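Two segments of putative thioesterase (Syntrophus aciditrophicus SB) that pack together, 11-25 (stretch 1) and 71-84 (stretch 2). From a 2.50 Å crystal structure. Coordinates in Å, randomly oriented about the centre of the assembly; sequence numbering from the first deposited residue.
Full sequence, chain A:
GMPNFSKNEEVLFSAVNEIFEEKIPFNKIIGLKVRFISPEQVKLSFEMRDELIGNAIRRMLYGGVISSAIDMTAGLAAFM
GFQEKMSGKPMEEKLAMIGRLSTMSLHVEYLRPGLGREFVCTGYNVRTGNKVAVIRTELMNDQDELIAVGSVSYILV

Stretch 1 (11-25) VLFSAVNEIFEEKIP
Stretch 2 71-84: DMTAGLAAFMGFQE

Two antiparallel helices, held well apart, pack mainly through apolar side chains, with no hydrogen bond between them. The axes of helix 11-22 and helix 71-84 run at 162° and approach to 12.4 Å, a gap bridged by side chains from both helices; 426 Å² is buried. Register is set by Val-16 CA to Leu-76 CA at 8.4 Å and Leu-12 CA to Met-80 CA at 9.4 Å: four residues forward on one helix, four back on the other.

Most of both helices lies near -65/-43, but stretch 1 widens into a pi-type turn at 18-22, where phi moves to -85°, -86° and -100° at Phe-20, Glu-21 and Glu-22 and Lys-23 N donates a hydrogen bond to Glu-18 O, 3.0 Å. Ile-24, extended at -72/127, follows.

At the centre Val-16 (t) sets CG1 3.4 Å from Leu-76 CD1 (Leu-76 is t, p) and CG2 3.4 Å from CE of selenomethionine Met-80 (m, m, t), whose CB points sideways while its end comes nearer. Leu-12 (t, p), flanked by Gln-83, brings CD1 to the ring edge of Phe-79 (t, chi2 81°), 3.7 Å from CE2. At the other end selenomethionine Met-72 (m, m, m) brings its CE against both Phe-20 CE2 (3.4 Å; Phe-20 m, chi2 85°) and Ile-24 CD1 (3.3 Å; Ile-24 m, t). The rule is end-to-end apolar contact: the CE methyls of Met-72 and Met-80 meet branched or aromatic side chains.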

# COMPACT_ATOMS: atom_id res chain seq x y z
N VAL A 11 0.97 -15.89 -35.73
CA VAL A 11 1.10 -14.49 -36.19
C VAL A 11 1.20 -13.52 -34.99
O VAL A 11 1.85 -12.47 -35.10
CB VAL A 11 -0.05 -14.05 -37.16
CG1 VAL A 11 -1.39 -13.93 -36.43
CG2 VAL A 11 0.29 -12.73 -37.85
N LEU A 12 0.57 -13.87 -33.86
CA LEU A 12 0.63 -13.10 -32.60
C LEU A 12 2.02 -13.23 -31.96
O LEU A 12 2.62 -12.23 -31.59
CB LEU A 12 -0.43 -13.61 -31.61
CG LEU A 12 -0.62 -12.91 -30.26
CD1 LEU A 12 -1.12 -11.49 -30.47
CD2 LEU A 12 -1.59 -13.70 -29.40
N PHE A 13 2.50 -14.47 -31.84
CA PHE A 13 3.83 -14.80 -31.29
C PHE A 13 4.96 -14.15 -32.13
O PHE A 13 5.87 -13.54 -31.56
CB PHE A 13 4.00 -16.33 -31.21
CG PHE A 13 5.34 -16.80 -30.64
CD1 PHE A 13 5.70 -16.49 -29.31
CD2 PHE A 13 6.21 -17.60 -31.41
CE1 PHE A 13 6.93 -16.94 -28.77
CE2 PHE A 13 7.44 -18.05 -30.88
CZ PHE A 13 7.81 -17.72 -29.56
N SER A 14 4.86 -14.26 -33.46
CA SER A 14 5.85 -13.68 -34.39
C SER A 14 5.90 -12.15 -34.34
O SER A 14 6.99 -11.57 -34.38
CB SER A 14 5.56 -14.12 -35.83
OG SER A 14 5.58 -15.53 -35.92
N ALA A 15 4.72 -11.53 -34.27
CA ALA A 15 4.58 -10.06 -34.17
C ALA A 15 5.19 -9.53 -32.88
O ALA A 15 5.92 -8.54 -32.90
CB ALA A 15 3.11 -9.65 -34.25
N VAL A 16 4.89 -10.22 -31.78
CA VAL A 16 5.42 -9.89 -30.45
C VAL A 16 6.95 -10.06 -30.41
O VAL A 16 7.65 -9.15 -29.97
CB VAL A 16 4.72 -10.72 -29.32
CG1 VAL A 16 5.44 -10.60 -27.98
CG2 VAL A 16 3.26 -10.29 -29.19
N ASN A 17 7.46 -11.20 -30.90
CA ASN A 17 8.91 -11.46 -30.93
C ASN A 17 9.70 -10.34 -31.64
O ASN A 17 10.73 -9.92 -31.12
CB ASN A 17 9.25 -12.83 -31.54
CG ASN A 17 8.88 -14.01 -30.63
OD1 ASN A 17 8.35 -13.83 -29.53
ND2 ASN A 17 9.16 -15.21 -31.10
N GLU A 18 9.19 -9.86 -32.78
CA GLU A 18 9.81 -8.72 -33.51
C GLU A 18 9.91 -7.45 -32.66
O GLU A 18 10.99 -6.86 -32.56
CB GLU A 18 9.05 -8.40 -34.82
CG GLU A 18 9.62 -9.06 -36.07
CD GLU A 18 10.86 -8.34 -36.64
OE1 GLU A 18 11.58 -7.65 -35.89
OE2 GLU A 18 11.11 -8.48 -37.85
N ILE A 19 8.79 -7.06 -32.05
CA ILE A 19 8.70 -5.84 -31.24
C ILE A 19 9.62 -5.85 -30.01
O ILE A 19 10.32 -4.87 -29.77
CB ILE A 19 7.22 -5.56 -30.80
CG1 ILE A 19 6.34 -5.24 -32.02
CG2 ILE A 19 7.13 -4.38 -29.82
CD1 ILE A 19 4.86 -5.17 -31.72
N PHE A 20 9.63 -6.97 -29.27
CA PHE A 20 10.43 -7.11 -28.04
C PHE A 20 11.91 -7.53 -28.20
O PHE A 20 12.77 -6.99 -27.51
CB PHE A 20 9.71 -8.03 -27.04
CG PHE A 20 8.50 -7.40 -26.41
CD1 PHE A 20 7.25 -7.44 -27.04
CD2 PHE A 20 8.60 -6.76 -25.17
CE1 PHE A 20 6.12 -6.84 -26.46
CE2 PHE A 20 7.47 -6.16 -24.57
CZ PHE A 20 6.23 -6.20 -25.22
N GLU A 21 12.19 -8.47 -29.11
CA GLU A 21 13.57 -9.00 -29.29
C GLU A 21 14.48 -8.20 -30.22
O GLU A 21 15.66 -8.00 -29.90
CB GLU A 21 13.55 -10.47 -29.72
CG GLU A 21 12.72 -11.37 -28.79
CD GLU A 21 12.79 -12.86 -29.11
OE1 GLU A 21 13.63 -13.29 -29.94
OE2 GLU A 21 12.00 -13.62 -28.52
N GLU A 22 13.95 -7.74 -31.37
CA GLU A 22 14.73 -6.99 -32.38
C GLU A 22 14.54 -5.46 -32.35
O GLU A 22 15.53 -4.72 -32.37
CB GLU A 22 14.43 -7.52 -33.79
CG GLU A 22 14.96 -8.92 -34.06
N LYS A 23 13.29 -5.00 -32.29
CA LYS A 23 12.97 -3.56 -32.39
C LYS A 23 13.32 -2.64 -31.21
O LYS A 23 13.41 -1.43 -31.41
CB LYS A 23 11.49 -3.36 -32.80
CG LYS A 23 11.10 -3.93 -34.17
CD LYS A 23 11.70 -3.17 -35.33
CE LYS A 23 11.20 -3.70 -36.67
NZ LYS A 23 11.82 -2.98 -37.82
N ILE A 24 13.53 -3.19 -30.00
CA ILE A 24 13.93 -2.37 -28.83
C ILE A 24 15.40 -1.93 -29.01
O ILE A 24 16.25 -2.78 -29.24
CB ILE A 24 13.81 -3.15 -27.49
CG1 ILE A 24 12.36 -3.54 -27.21
CG2 ILE A 24 14.33 -2.32 -26.30
CD1 ILE A 24 12.15 -4.29 -25.89
N PRO A 25 15.70 -0.61 -28.90
CA PRO A 25 17.10 -0.15 -29.10
C PRO A 25 18.03 -0.43 -27.91
O PRO A 25 19.25 -0.42 -28.09
CB PRO A 25 16.95 1.34 -29.38
CG PRO A 25 15.71 1.73 -28.68
CD PRO A 25 14.82 0.52 -28.54
N ASP A 71 8.66 -4.11 -15.53
CA ASP A 71 7.74 -3.24 -16.27
C ASP A 71 7.49 -3.74 -17.70
O ASP A 71 6.36 -3.67 -18.19
CB ASP A 71 8.27 -1.80 -16.31
CG ASP A 71 7.25 -0.80 -16.86
OD1 ASP A 71 6.05 -0.92 -16.56
OD2 ASP A 71 7.65 0.13 -17.59
N MSE A 72 8.55 -4.22 -18.36
CA MSE A 72 8.46 -4.78 -19.72
C MSE A 72 7.69 -6.10 -19.74
O MSE A 72 6.86 -6.31 -20.63
CB MSE A 72 9.86 -4.99 -20.33
CG MSE A 72 10.59 -3.70 -20.67
SE MSE A 72 9.75 -2.67 -22.08
CE MSE A 72 9.84 -3.97 -23.51
N THR A 73 7.98 -6.98 -18.77
CA THR A 73 7.29 -8.27 -18.63
C THR A 73 5.80 -8.03 -18.38
O THR A 73 4.95 -8.67 -19.00
CB THR A 73 7.89 -9.14 -17.49
OG1 THR A 73 9.28 -9.36 -17.73
CG2 THR A 73 7.19 -10.49 -17.38
N ALA A 74 5.50 -7.09 -17.47
CA ALA A 74 4.12 -6.69 -17.15
C ALA A 74 3.39 -6.11 -18.37
O ALA A 74 2.21 -6.40 -18.59
CB ALA A 74 4.10 -5.70 -16.00
N GLY A 75 4.10 -5.30 -19.16
CA GLY A 75 3.55 -4.71 -20.39
C GLY A 75 3.13 -5.73 -21.43
O GLY A 75 2.09 -5.58 -22.06
N LEU A 76 3.95 -6.78 -21.59
CA LEU A 76 3.65 -7.90 -22.49
C LEU A 76 2.47 -8.72 -21.96
O LEU A 76 1.61 -9.12 -22.74
CB LEU A 76 4.88 -8.79 -22.68
CG LEU A 76 4.79 -10.00 -23.62
CD1 LEU A 76 4.29 -9.61 -24.99
CD2 LEU A 76 6.14 -10.69 -23.71
N ALA A 77 2.43 -8.97 -20.65
CA ALA A 77 1.31 -9.70 -20.01
C ALA A 77 0.00 -8.92 -20.14
O ALA A 77 -1.06 -9.52 -20.36
CB ALA A 77 1.61 -10.00 -18.55
N ALA A 78 0.08 -7.59 -19.99
CA ALA A 78 -1.06 -6.67 -20.18
C ALA A 78 -1.62 -6.80 -21.60
O ALA A 78 -2.83 -6.96 -21.76
CB ALA A 78 -0.65 -5.22 -19.89
N PHE A 79 -0.73 -6.75 -22.60
CA PHE A 79 -1.08 -6.93 -24.02
C PHE A 79 -1.84 -8.23 -24.30
O PHE A 79 -2.85 -8.23 -25.01
CB PHE A 79 0.19 -6.86 -24.90
CG PHE A 79 -0.03 -7.29 -26.33
CD1 PHE A 79 -0.57 -6.41 -27.26
CD2 PHE A 79 0.32 -8.59 -26.74
CE1 PHE A 79 -0.77 -6.81 -28.59
CE2 PHE A 79 0.11 -9.00 -28.07
CZ PHE A 79 -0.43 -8.11 -29.00
N MSE A 80 -1.33 -9.34 -23.74
CA MSE A 80 -1.95 -10.67 -23.92
C MSE A 80 -3.34 -10.79 -23.29
O MSE A 80 -4.17 -11.55 -23.78
CB MSE A 80 -1.04 -11.79 -23.39
CG MSE A 80 0.27 -11.92 -24.14
SE MSE A 80 0.06 -12.42 -25.99
CE MSE A 80 1.79 -11.90 -26.59
N GLY A 81 -3.57 -10.04 -22.21
CA GLY A 81 -4.86 -9.98 -21.56
C GLY A 81 -5.86 -9.20 -22.40
O GLY A 81 -6.95 -9.69 -22.68
N PHE A 82 -5.46 -7.99 -22.83
CA PHE A 82 -6.33 -7.12 -23.64
C PHE A 82 -6.69 -7.68 -25.03
O PHE A 82 -7.83 -7.55 -25.46
CB PHE A 82 -5.74 -5.71 -23.81
CG PHE A 82 -5.76 -4.87 -22.56
CD1 PHE A 82 -6.97 -4.52 -21.96
CD2 PHE A 82 -4.58 -4.35 -22.03
CE1 PHE A 82 -7.01 -3.71 -20.81
CE2 PHE A 82 -4.59 -3.54 -20.88
CZ PHE A 82 -5.81 -3.22 -20.27
N GLN A 83 -5.72 -8.29 -25.71
CA GLN A 83 -5.95 -8.87 -27.06
C GLN A 83 -6.94 -10.05 -27.03
O GLN A 83 -7.65 -10.27 -28.01
CB GLN A 83 -4.63 -9.22 -27.77
CG GLN A 83 -3.84 -10.41 -27.20
CD GLN A 83 -4.32 -11.79 -27.64
OE1 GLN A 83 -4.30 -12.73 -26.85
NE2 GLN A 83 -4.76 -11.92 -28.89
N GLU A 84 -6.97 -10.80 -25.92
CA GLU A 84 -7.93 -11.90 -25.70
C GLU A 84 -9.38 -11.35 -25.74
O GLU A 84 -10.26 -12.00 -26.32
CB GLU A 84 -7.64 -12.60 -24.35
CG GLU A 84 -8.51 -13.81 -23.96
CD GLU A 84 -8.14 -15.11 -24.66
OE1 GLU A 84 -7.79 -15.10 -25.87
OE2 GLU A 84 -8.23 -16.16 -24.00